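Local coordinates for mitogen-activated protein kinase, putative (Map kinase-like protein) (Leishmania major, PDB 3PG1) that is a MAP kinase-like protein that probably transfers phosphate from ATP to serine or threonine residues of protein substrates, at residues D12-L17 with Y24-F29; Q137-H142 with N171-C176; E203-F208 with S237-Q242. All blocks are in the same frame, centred on the assembly; numbering follows the deposited sequence.

Contact 1: residues D12-L17 with Y24-F29; sequences DLIAEL and YTVQRF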
loop_
_atom_site.group_PDB
_atom_site.type_symbol
_atom_site.label_atom_id
_atom_site.label_comp_id
_atom_site.label_asym_id
_atom_site.label_seq_id
_atom_site.Cartn_x
_atom_site.Cartn_y
_atom_site.Cartn_z
ATOM N N ASP A 12 10.186 12.043 24.771
ATOM C CA ASP A 12 10.770 13.004 23.819
ATOM C C ASP A 12 9.666 13.736 23.032
ATOM O O ASP A 12 9.678 14.972 22.965
ATOM C CB ASP A 12 11.762 12.321 22.844
ATOM C CG ASP A 12 13.134 11.967 23.420
ATOM O OD1 ASP A 12 13.498 12.524 24.487
ATOM O OD2 ASP A 12 13.863 11.173 22.775
ATOM N N LEU A 13 8.701 12.970 22.482
ATOM C CA LEU A 13 7.578 13.510 21.722
ATOM C C LEU A 13 6.696 14.443 22.556
ATOM O O LEU A 13 6.381 15.538 22.082
ATOM C CB LEU A 13 6.735 12.393 21.090
ATOM C CG LEU A 13 5.619 12.852 20.130
ATOM C CD1 LEU A 13 6.184 13.463 18.867
ATOM C CD2 LEU A 13 4.705 11.715 19.787
ATOM N N ILE A 14 6.304 14.015 23.793
ATOM C CA ILE A 14 5.466 14.819 24.701
ATOM C C ILE A 14 6.093 16.206 24.902
ATOM O O ILE A 14 5.433 17.214 24.636
ATOM C CB ILE A 14 5.145 14.091 26.051
ATOM C CG1 ILE A 14 4.219 12.871 25.812
ATOM C CG2 ILE A 14 4.523 15.059 27.090
ATOM C CD1 ILE A 14 4.018 11.893 27.030
ATOM N N ALA A 15 7.383 16.244 25.314
ATOM C CA ALA A 15 8.137 17.484 25.565
ATOM C C ALA A 15 8.205 18.370 24.309
ATOM O O ALA A 15 7.878 19.553 24.386
ATOM C CB ALA A 15 9.539 17.155 26.059
ATOM N N GLU A 16 8.577 17.780 23.145
ATOM C CA GLU A 16 8.670 18.531 21.888
ATOM C C GLU A 16 7.331 19.135 21.468
ATOM O O GLU A 16 7.293 20.307 21.083
ATOM C CB GLU A 16 9.276 17.673 20.773
ATOM C CG GLU A 16 10.772 17.465 20.949
ATOM C CD GLU A 16 11.336 16.191 20.344
ATOM O OE1 GLU A 16 10.675 15.582 19.469
ATOM O OE2 GLU A 16 12.461 15.810 20.736
ATOM N N LEU A 17 6.234 18.349 21.564
ATOM C CA LEU A 17 4.885 18.824 21.223
ATOM C C LEU A 17 4.414 19.916 22.199
ATOM O O LEU A 17 3.680 20.818 21.793
ATOM C CB LEU A 17 3.873 17.670 21.147
ATOM C CG LEU A 17 4.032 16.674 19.966
ATOM C CD1 LEU A 17 2.947 15.624 20.001
ATOM C CD2 LEU A 17 3.984 17.381 18.615
ATOM N N TYR A 24 -2.134 18.237 20.304
ATOM C CA TYR A 24 -2.104 16.812 20.615
ATOM C C TYR A 24 -1.826 16.411 22.045
ATOM O O TYR A 24 -1.185 17.141 22.800
ATOM C CB TYR A 24 -1.161 16.061 19.646
ATOM C CG TYR A 24 -1.441 16.382 18.196
ATOM C CD1 TYR A 24 -2.533 15.827 17.537
ATOM C CD2 TYR A 24 -0.646 17.288 17.498
ATOM C CE1 TYR A 24 -2.823 16.158 16.216
ATOM C CE2 TYR A 24 -0.922 17.622 16.177
ATOM C CZ TYR A 24 -2.015 17.058 15.539
ATOM O OH TYR A 24 -2.295 17.392 14.236
ATOM N N THR A 25 -2.323 15.225 22.403
ATOM C CA THR A 25 -2.131 14.575 23.694
ATOM C C THR A 25 -1.614 13.166 23.376
ATOM O O THR A 25 -2.371 12.349 22.843
ATOM C CB THR A 25 -3.439 14.582 24.522
ATOM O OG1 THR A 25 -3.917 15.922 24.659
ATOM C CG2 THR A 25 -3.265 13.949 25.902
ATOM N N VAL A 26 -0.320 12.912 23.643
ATOM C CA VAL A 26 0.340 11.617 23.404
ATOM C C VAL A 26 -0.129 10.639 24.492
ATOM O O VAL A 26 0.216 10.810 25.659
ATOM C CB VAL A 26 1.889 11.734 23.363
ATOM C CG1 VAL A 26 2.532 10.424 22.927
ATOM C CG2 VAL A 26 2.340 12.880 22.469
ATOM N N GLN A 27 -0.934 9.640 24.104
ATOM C CA GLN A 27 -1.508 8.672 25.032
ATOM C C GLN A 27 -0.637 7.445 25.272
ATOM O O GLN A 27 -0.386 7.099 26.428
ATOM C CB GLN A 27 -2.921 8.255 24.591
ATOM C CG GLN A 27 -3.995 9.317 24.819
ATOM C CD GLN A 27 -5.382 8.811 24.490
ATOM O OE1 GLN A 27 -5.633 8.225 23.427
ATOM N NE2 GLN A 27 -6.324 9.038 25.396
ATOM N N ARG A 28 -0.205 6.765 24.192
ATOM C CA ARG A 28 0.585 5.538 24.309
ATOM C C ARG A 28 1.596 5.359 23.180
ATOM O O ARG A 28 1.488 5.993 22.130
ATOM C CB ARG A 28 -0.334 4.302 24.433
ATOM C CG ARG A 28 -1.073 3.959 23.144
ATOM C CD ARG A 28 -2.296 3.100 23.364
ATOM N NE ARG A 28 -3.242 3.263 22.260
ATOM C CZ ARG A 28 -3.225 2.552 21.136
ATOM N NH1 ARG A 28 -2.314 1.600 20.957
ATOM N NH2 ARG A 28 -4.120 2.782 20.184
ATOM N N PHE A 29 2.581 4.490 23.415
ATOM C CA PHE A 29 3.606 4.152 22.444
ATOM C C PHE A 29 3.036 3.079 21.510
ATOM O O PHE A 29 2.431 2.107 21.978
ATOM C CB PHE A 29 4.870 3.653 23.163
ATOM C CG PHE A 29 5.990 3.217 22.253
ATOM C CD1 PHE A 29 6.880 4.145 21.725
ATOM C CD2 PHE A 29 6.163 1.874 21.932
ATOM C CE1 PHE A 29 7.919 3.739 20.887
ATOM C CE2 PHE A 29 7.197 1.471 21.089
ATOM C CZ PHE A 29 8.072 2.404 20.581
#

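Contact 2: residues Q137-H142 with N171-C176; sequences QYFMYH and NDITIC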
loop_
_atom_site.group_PDB
_atom_site.type_symbol
_atom_site.label_atom_id
_atom_site.label_comp_id
_atom_site.label_asym_id
_atom_site.label_seq_id
_atom_site.Cartn_x
_atom_site.Cartn_y
_atom_site.Cartn_z
ATOM N N GLN A 137 -18.159 -7.168 -1.501
ATOM C CA GLN A 137 -18.401 -6.303 -2.650
ATOM C C GLN A 137 -18.073 -4.850 -2.279
ATOM O O GLN A 137 -17.424 -4.116 -3.040
ATOM C CB GLN A 137 -19.863 -6.460 -3.121
ATOM C CG GLN A 137 -20.162 -5.642 -4.383
ATOM C CD GLN A 137 -21.619 -5.229 -4.516
ATOM O OE1 GLN A 137 -22.164 -5.145 -5.616
ATOM N NE2 GLN A 137 -22.288 -4.981 -3.413
ATOM N N TYR A 138 -18.527 -4.440 -1.088
ATOM C CA TYR A 138 -18.309 -3.071 -0.609
ATOM C C TYR A 138 -16.814 -2.774 -0.428
ATOM O O TYR A 138 -16.327 -1.764 -0.941
ATOM C CB TYR A 138 -19.094 -2.839 0.697
ATOM C CG TYR A 138 -19.036 -1.397 1.136
ATOM C CD1 TYR A 138 -19.843 -0.433 0.540
ATOM C CD2 TYR A 138 -18.171 -0.990 2.152
ATOM C CE1 TYR A 138 -19.821 0.892 0.971
ATOM C CE2 TYR A 138 -18.149 0.331 2.596
ATOM C CZ TYR A 138 -18.973 1.267 1.997
ATOM O OH TYR A 138 -18.901 2.581 2.352
ATOM N N PHE A 139 -16.105 -3.622 0.328
ATOM C CA PHE A 139 -14.661 -3.477 0.560
ATOM C C PHE A 139 -13.893 -3.434 -0.742
ATOM O O PHE A 139 -13.026 -2.577 -0.918
ATOM C CB PHE A 139 -14.100 -4.650 1.438
ATOM C CG PHE A 139 -14.531 -4.707 2.893
ATOM C CD1 PHE A 139 -14.894 -3.555 3.580
ATOM C CD2 PHE A 139 -14.599 -5.920 3.569
ATOM C CE1 PHE A 139 -15.319 -3.620 4.920
ATOM C CE2 PHE A 139 -15.019 -5.980 4.905
ATOM C CZ PHE A 139 -15.365 -4.833 5.573
ATOM N N MET A 140 -14.179 -4.386 -1.659
ATOM C CA MET A 140 -13.502 -4.464 -2.966
ATOM C C MET A 140 -13.744 -3.199 -3.792
ATOM O O MET A 140 -12.819 -2.724 -4.451
ATOM C CB MET A 140 -13.960 -5.707 -3.771
ATOM C CG MET A 140 -13.338 -7.032 -3.249
ATOM S SD MET A 140 -11.516 -6.922 -3.015
ATOM C CE MET A 140 -10.952 -6.494 -4.660
ATOM N N TYR A 141 -14.972 -2.653 -3.735
ATOM C CA TYR A 141 -15.285 -1.440 -4.503
ATOM C C TYR A 141 -14.329 -0.307 -4.035
ATOM O O TYR A 141 -13.738 0.372 -4.861
ATOM C CB TYR A 141 -16.795 -1.047 -4.364
ATOM C CG TYR A 141 -17.208 0.098 -5.284
ATOM C CD1 TYR A 141 -17.184 -0.053 -6.673
ATOM C CD2 TYR A 141 -17.617 1.323 -4.769
ATOM C CE1 TYR A 141 -17.542 1.002 -7.525
ATOM C CE2 TYR A 141 -18.029 2.368 -5.613
ATOM C CZ TYR A 141 -17.955 2.212 -6.991
ATOM O OH TYR A 141 -18.326 3.244 -7.841
ATOM N N HIS A 142 -14.191 -0.130 -2.720
ATOM C CA HIS A 142 -13.352 0.917 -2.136
ATOM C C HIS A 142 -11.863 0.656 -2.309
ATOM O O HIS A 142 -11.090 1.596 -2.555
ATOM C CB HIS A 142 -13.757 1.164 -0.679
ATOM C CG HIS A 142 -15.086 1.860 -0.555
ATOM N ND1 HIS A 142 -15.166 3.215 -0.279
ATOM C CD2 HIS A 142 -16.339 1.378 -0.728
ATOM C CE1 HIS A 142 -16.459 3.511 -0.272
ATOM N NE2 HIS A 142 -17.205 2.442 -0.542
ATOM N N ASN A 171 -16.054 1.797 9.471
ATOM C CA ASN A 171 -15.748 0.805 8.429
ATOM C C ASN A 171 -15.298 1.339 7.052
ATOM O O ASN A 171 -15.189 0.564 6.095
ATOM C CB ASN A 171 -16.779 -0.338 8.357
ATOM C CG ASN A 171 -16.540 -1.460 9.348
ATOM O OD1 ASN A 171 -15.758 -1.344 10.305
ATOM N ND2 ASN A 171 -17.219 -2.579 9.139
ATOM N N ASP A 172 -14.983 2.653 6.972
ATOM C CA ASP A 172 -14.452 3.300 5.764
ATOM C C ASP A 172 -13.110 2.624 5.440
ATOM O O ASP A 172 -12.318 2.376 6.355
ATOM C CB ASP A 172 -14.219 4.813 6.007
ATOM C CG ASP A 172 -15.450 5.718 6.087
ATOM O OD1 ASP A 172 -16.580 5.221 5.853
ATOM O OD2 ASP A 172 -15.288 6.915 6.444
ATOM N N ILE A 173 -12.889 2.298 4.160
ATOM C CA ILE A 173 -11.666 1.647 3.664
ATOM C C ILE A 173 -10.653 2.699 3.232
ATOM O O ILE A 173 -10.992 3.598 2.476
ATOM C CB ILE A 173 -11.961 0.614 2.522
ATOM C CG1 ILE A 173 -12.630 -0.686 3.056
ATOM C CG2 ILE A 173 -10.726 0.314 1.631
ATOM C CD1 ILE A 173 -11.709 -1.797 3.665
ATOM N N THR A 174 -9.424 2.569 3.693
ATOM C CA THR A 174 -8.334 3.463 3.335
ATOM C C THR A 174 -7.095 2.582 3.007
ATOM O O THR A 174 -6.787 1.632 3.727
ATOM C CB THR A 174 -8.082 4.426 4.510
ATOM O OG1 THR A 174 -9.332 4.991 4.886
ATOM C CG2 THR A 174 -7.204 5.551 4.145
ATOM N N ILE A 175 -6.415 2.908 1.925
ATOM C CA ILE A 175 -5.177 2.229 1.536
ATOM C C ILE A 175 -3.994 3.043 2.069
ATOM O O ILE A 175 -3.940 4.250 1.861
ATOM C CB ILE A 175 -5.111 2.075 -0.004
ATOM C CG1 ILE A 175 -6.266 1.159 -0.500
ATOM C CG2 ILE A 175 -3.718 1.507 -0.438
ATOM C CD1 ILE A 175 -6.213 0.980 -2.120
ATOM N N CYS A 176 -3.017 2.368 2.667
ATOM C CA CYS A 176 -1.804 3.024 3.138
ATOM C C CYS A 176 -0.569 2.313 2.589
ATOM O O CYS A 176 -0.671 1.328 1.834
ATOM C CB CYS A 176 -1.776 3.119 4.666
ATOM S SG CYS A 176 -1.429 1.552 5.506
HETATM O O HOH W 1 -17.112 3.655 3.887
#

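Contact 3: residues E203-F208 with S237-Q242; sequences ELVMQF and STFYNQ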
loop_
_atom_site.group_PDB
_atom_site.type_symbol
_atom_site.label_atom_id
_atom_site.label_comp_id
_atom_site.label_asym_id
_atom_site.label_seq_id
_atom_site.Cartn_x
_atom_site.Cartn_y
_atom_site.Cartn_z
ATOM N N GLU A 203 4.772 -11.340 -12.741
ATOM C CA GLU A 203 5.884 -10.503 -13.223
ATOM C C GLU A 203 6.788 -9.966 -12.089
ATOM O O GLU A 203 7.972 -9.791 -12.336
ATOM C CB GLU A 203 5.401 -9.362 -14.186
ATOM C CG GLU A 203 4.404 -8.364 -13.569
ATOM C CD GLU A 203 2.916 -8.690 -13.625
ATOM O OE1 GLU A 203 2.125 -7.722 -13.633
ATOM O OE2 GLU A 203 2.532 -9.886 -13.634
ATOM N N LEU A 204 6.269 -9.741 -10.843
ATOM C CA LEU A 204 7.179 -9.326 -9.744
ATOM C C LEU A 204 7.917 -10.537 -9.200
ATOM O O LEU A 204 9.083 -10.427 -8.820
ATOM C CB LEU A 204 6.437 -8.617 -8.596
ATOM C CG LEU A 204 5.786 -7.234 -8.955
ATOM C CD1 LEU A 204 5.132 -6.660 -7.758
ATOM C CD2 LEU A 204 6.867 -6.205 -9.441
ATOM N N VAL A 205 7.252 -11.718 -9.163
ATOM C CA VAL A 205 7.930 -12.949 -8.675
ATOM C C VAL A 205 9.099 -13.229 -9.655
ATOM O O VAL A 205 10.158 -13.703 -9.239
ATOM C CB VAL A 205 6.936 -14.169 -8.609
ATOM C CG1 VAL A 205 7.680 -15.481 -8.267
ATOM C CG2 VAL A 205 5.769 -13.905 -7.614
ATOM N N MET A 206 8.878 -12.955 -10.969
ATOM C CA MET A 206 9.903 -13.154 -12.007
ATOM C C MET A 206 10.817 -11.932 -12.190
ATOM O O MET A 206 11.564 -11.851 -13.172
ATOM C CB MET A 206 9.276 -13.633 -13.309
ATOM C CG MET A 206 8.505 -14.953 -13.144
ATOM S SD MET A 206 7.896 -15.589 -14.720
ATOM C CE MET A 206 6.681 -14.299 -15.175
ATOM N N GLN A 207 10.781 -11.002 -11.223
ATOM C CA GLN A 207 11.692 -9.847 -11.146
ATOM C C GLN A 207 11.768 -9.016 -12.423
ATOM O O GLN A 207 12.830 -8.482 -12.744
ATOM C CB GLN A 207 13.129 -10.336 -10.734
ATOM C CG GLN A 207 13.160 -11.105 -9.424
ATOM C CD GLN A 207 14.361 -12.026 -9.254
ATOM O OE1 GLN A 207 15.099 -12.384 -10.206
ATOM N NE2 GLN A 207 14.544 -12.463 -8.019
ATOM N N PHE A 208 10.654 -8.909 -13.160
ATOM C CA PHE A 208 10.604 -8.092 -14.374
ATOM C C PHE A 208 10.719 -6.599 -14.027
ATOM O O PHE A 208 9.967 -6.065 -13.206
ATOM C CB PHE A 208 9.316 -8.366 -15.144
ATOM C CG PHE A 208 9.193 -7.675 -16.478
ATOM C CD1 PHE A 208 10.155 -7.861 -17.469
ATOM C CD2 PHE A 208 8.062 -6.928 -16.787
ATOM C CE1 PHE A 208 10.006 -7.271 -18.738
ATOM C CE2 PHE A 208 7.935 -6.309 -18.051
ATOM C CZ PHE A 208 8.918 -6.474 -19.004
ATOM N N SER A 237 6.362 -20.677 -0.603
ATOM C CA SER A 237 7.530 -20.366 0.232
ATOM C C SER A 237 8.794 -20.172 -0.588
ATOM O O SER A 237 9.860 -19.911 -0.014
ATOM C CB SER A 237 7.748 -21.473 1.253
ATOM O OG SER A 237 8.089 -22.689 0.602
ATOM N N THR A 238 8.723 -20.402 -1.910
ATOM C CA THR A 238 9.909 -20.293 -2.768
ATOM C C THR A 238 9.478 -19.737 -4.089
ATOM O O THR A 238 8.284 -19.751 -4.414
ATOM C CB THR A 238 10.645 -21.665 -3.037
ATOM O OG1 THR A 238 9.848 -22.497 -3.894
ATOM C CG2 THR A 238 11.032 -22.439 -1.763
ATOM N N PHE A 239 10.446 -19.319 -4.897
ATOM C CA PHE A 239 10.188 -18.834 -6.252
ATOM C C PHE A 239 9.414 -19.921 -7.064
ATOM O O PHE A 239 8.411 -19.609 -7.686
ATOM C CB PHE A 239 11.559 -18.530 -6.925
ATOM C CG PHE A 239 11.492 -18.259 -8.411
ATOM C CD1 PHE A 239 11.301 -16.967 -8.892
ATOM C CD2 PHE A 239 11.731 -19.275 -9.329
ATOM C CE1 PHE A 239 11.231 -16.723 -10.269
ATOM C CE2 PHE A 239 11.657 -19.033 -10.696
ATOM C CZ PHE A 239 11.428 -17.748 -11.159
ATOM N N TYR A 240 9.877 -21.189 -7.045
ATOM C CA TYR A 240 9.213 -22.220 -7.854
ATOM C C TYR A 240 7.857 -22.645 -7.336
ATOM O O TYR A 240 6.933 -22.848 -8.130
ATOM C CB TYR A 240 10.096 -23.463 -8.036
ATOM C CG TYR A 240 11.403 -23.212 -8.758
ATOM C CD1 TYR A 240 11.428 -22.969 -10.129
ATOM C CD2 TYR A 240 12.618 -23.260 -8.080
ATOM C CE1 TYR A 240 12.628 -22.776 -10.804
ATOM C CE2 TYR A 240 13.822 -23.049 -8.745
ATOM C CZ TYR A 240 13.824 -22.808 -10.108
ATOM O OH TYR A 240 15.006 -22.669 -10.786
ATOM N N ASN A 241 7.742 -22.826 -6.017
ATOM C CA ASN A 241 6.508 -23.320 -5.458
ATOM C C ASN A 241 5.407 -22.279 -5.413
ATOM O O ASN A 241 4.236 -22.645 -5.429
ATOM C CB ASN A 241 6.708 -24.172 -4.199
ATOM C CG ASN A 241 6.902 -23.406 -2.900
ATOM O OD1 ASN A 241 6.290 -22.386 -2.679
ATOM N ND2 ASN A 241 7.744 -23.909 -1.998
ATOM N N GLN A 242 5.783 -20.985 -5.430
ATOM C CA GLN A 242 4.832 -19.867 -5.508
ATOM C C GLN A 242 4.278 -19.858 -6.939
ATOM O O GLN A 242 3.062 -19.795 -7.152
ATOM C CB GLN A 242 5.543 -18.511 -5.212
ATOM C CG GLN A 242 4.572 -17.270 -5.270
ATOM C CD GLN A 242 3.581 -17.247 -4.110
ATOM O OE1 GLN A 242 3.842 -17.760 -3.036
ATOM N NE2 GLN A 242 2.440 -16.607 -4.275
#

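Contact 1: residues D12-L17 with Y24-F29
Val26 packs its branched side chain against Leu13, Ile14 and Leu17, three residues on one face of helix 7-19. The two branches of the valine do different work. CG2 of Val26 lies between two leucine methyls, 3.8 Å from Leu13 CD2 and 3.7 Å from Leu17 CD1, while Val26 CG1 turns to the Leu13 and Ile14 side and lies 4.0 Å from Leu13 CD2. Ile14 comes in from the margin: Ile14 CG1 rests 3.6 Å from Val26 CB, with CG1 set opposite the carbonyl carbon about the first torsion (chi1 -68°), which lays the ethyl arm across the root of the valine. Leu17 CD1 serves two residues, meeting Val26 and also Tyr24 CB at 4.1 Å, so the tyrosine joins in through its methylene rather than its ring. No hydrogen bond links the two segments; the contact is wholly apolar. The axes of helical residues 12-17 and strand residues 25-29 run nearly antiparallel, at 170°, and come within 8.8 Å. Further along the strand, Gln27 and Arg28 form a classic beta bulge opposite Ala40. Polar bonds beside the contact tie the same elements to the sheet: Glu16 makes a salt bridge to Arg53 and a hydrogen bond to Tyr110, and Tyr24 OH bonds to Asp96. The arrangement is that of an N-terminal helix laid against the five-stranded antiparallel sheet of a kinase small lobe, here over the outermost strand 25-33, which leads into the glycine-rich loop, and, through Leu13, the strands beside it.

Contact 2: residues Q137-H142 with N171-C176
This is a mainly apolar helix-to-strand contact in the large lobe, where Phe139 and His142 of helix 133-152 receive Ile173 from strand 173-175. Ile173 was modelled in two conformers; in the one described here Ile173 CD1 lies 3.6 Å from Phe139 CD1, approaching the ring obliquely, while the two side chains cross at about a right angle. Nearer the backbone, Ile173 CB meets His142 CB at 3.7 Å. The imidazole itself leads away from the strand: with its ring set opposite the carbonyl carbon (chi1 -71°), His142 brings CD2 over the centre of one face of the Tyr138 ring, 3.7 Å above the plane. His142 ND1 is hydrogen-bonded to Asn90 ND2, and the same amide nitrogen bonds to Ile173 O, so Asn90 joins the two segments from outside. A water adds a polar bridge at the margin, its oxygen 2.6 Å from Tyr138 OH, in the plane of that ring, and 2.6 Å from Asp172 OD1, to which it donates. The carbonyl oxygen of Asn171, a poorly ordered residue, lies near the edge of the Phe139 ring. Cys176, the residue just before the DFG-equivalent Asp-Phe-Asn, accepts through its O from His157 of the HRD motif. Around this core, Leu167 of strand 165-167 touches both Phe139 and Ile173, and Met227 of helix 214-229 packs on Phe139, so that helix 133-152 lies between helix 214-229 and the small antiparallel sheet.

Contact 3: residues E203-F208 with S237-Q242
Phe239 turns the edge of its ring, not a face, to the end of helix 202-205. Phe239 CE1 comes 3.4 Å from Val205 O, which lies in the plane of the ring, and Met206 CA stands near the same edge; Met206 CG also lies by Phe239 CE1. The ring reaches there because CG is opposite the backbone N (chi1 169°), carrying the phenyl group out from the first turn of helix 239-250. Val205 approaches obliquely, Val205 CG1 being 4.0 Å from Phe239 CD1, while its other branch, Val205 CG2, faces Gln242 CG at 4.3 Å. The amide of Gln242 is engaged outside the contact, NE2 donating to Phe234 O. On the far edge of the phenyl ring, CD2 of Phe239 sits 3.8 Å above the centre of the Tyr240 ring. The rings of Tyr269 and Phe239 meet edge-to-face.

Both backbone ends are well defined. Helix 202-205 closes in a Schellman motif, with Gln207 at positive phi, Phe208 N bonded to Glu203 O and Gln207 N to Leu204 O. Helix 239-250 starts with a capping box: Asn241 N donates to Thr238 OG1 at 3.0 Å and 166°, and Thr238 N returns a bond to Asn241 OD1 at 3.2 Å, from well above the carbonyl plane. Asn241 OD1 also accepts from Ser237 N, at 2.7 Å, in the carbonyl plane and on a lone pair, while Asn241 ND2 donates to Ser237 OG at 2.9 Å. Two donors on OD1 and one acceptor for ND2 fix the rotation of the amide. No hydrogen bond crosses between the segments, so the contact rests on van der Waals packing and on the slightly positive hydrogen rim of Phe239 facing a carbonyl oxygen, probably a mildly favourable electrostatic pairing.

The three contacts follow one another along the chain without touching. Contact 1 belongs to the small lobe, contacts 2 and 3 to the large one. The centres of contacts 1 and 3 are about 43 Å apart, on opposite sides of the chain's centre; contact 2 lies about 31 Å from contact 1 and about 28 Å from contact 3, centre to centre. Strand 173-175 and helix 202-205 are consecutive elements, with most of the activation segment between them, of which residues 181-195 are not modelled. Contact 2 thus stands where that segment begins, near the HRD motif, and contact 3 starts on the glutamate of its Ala-Pro-Glu end, Glu203, which is salt-bridged to Arg308.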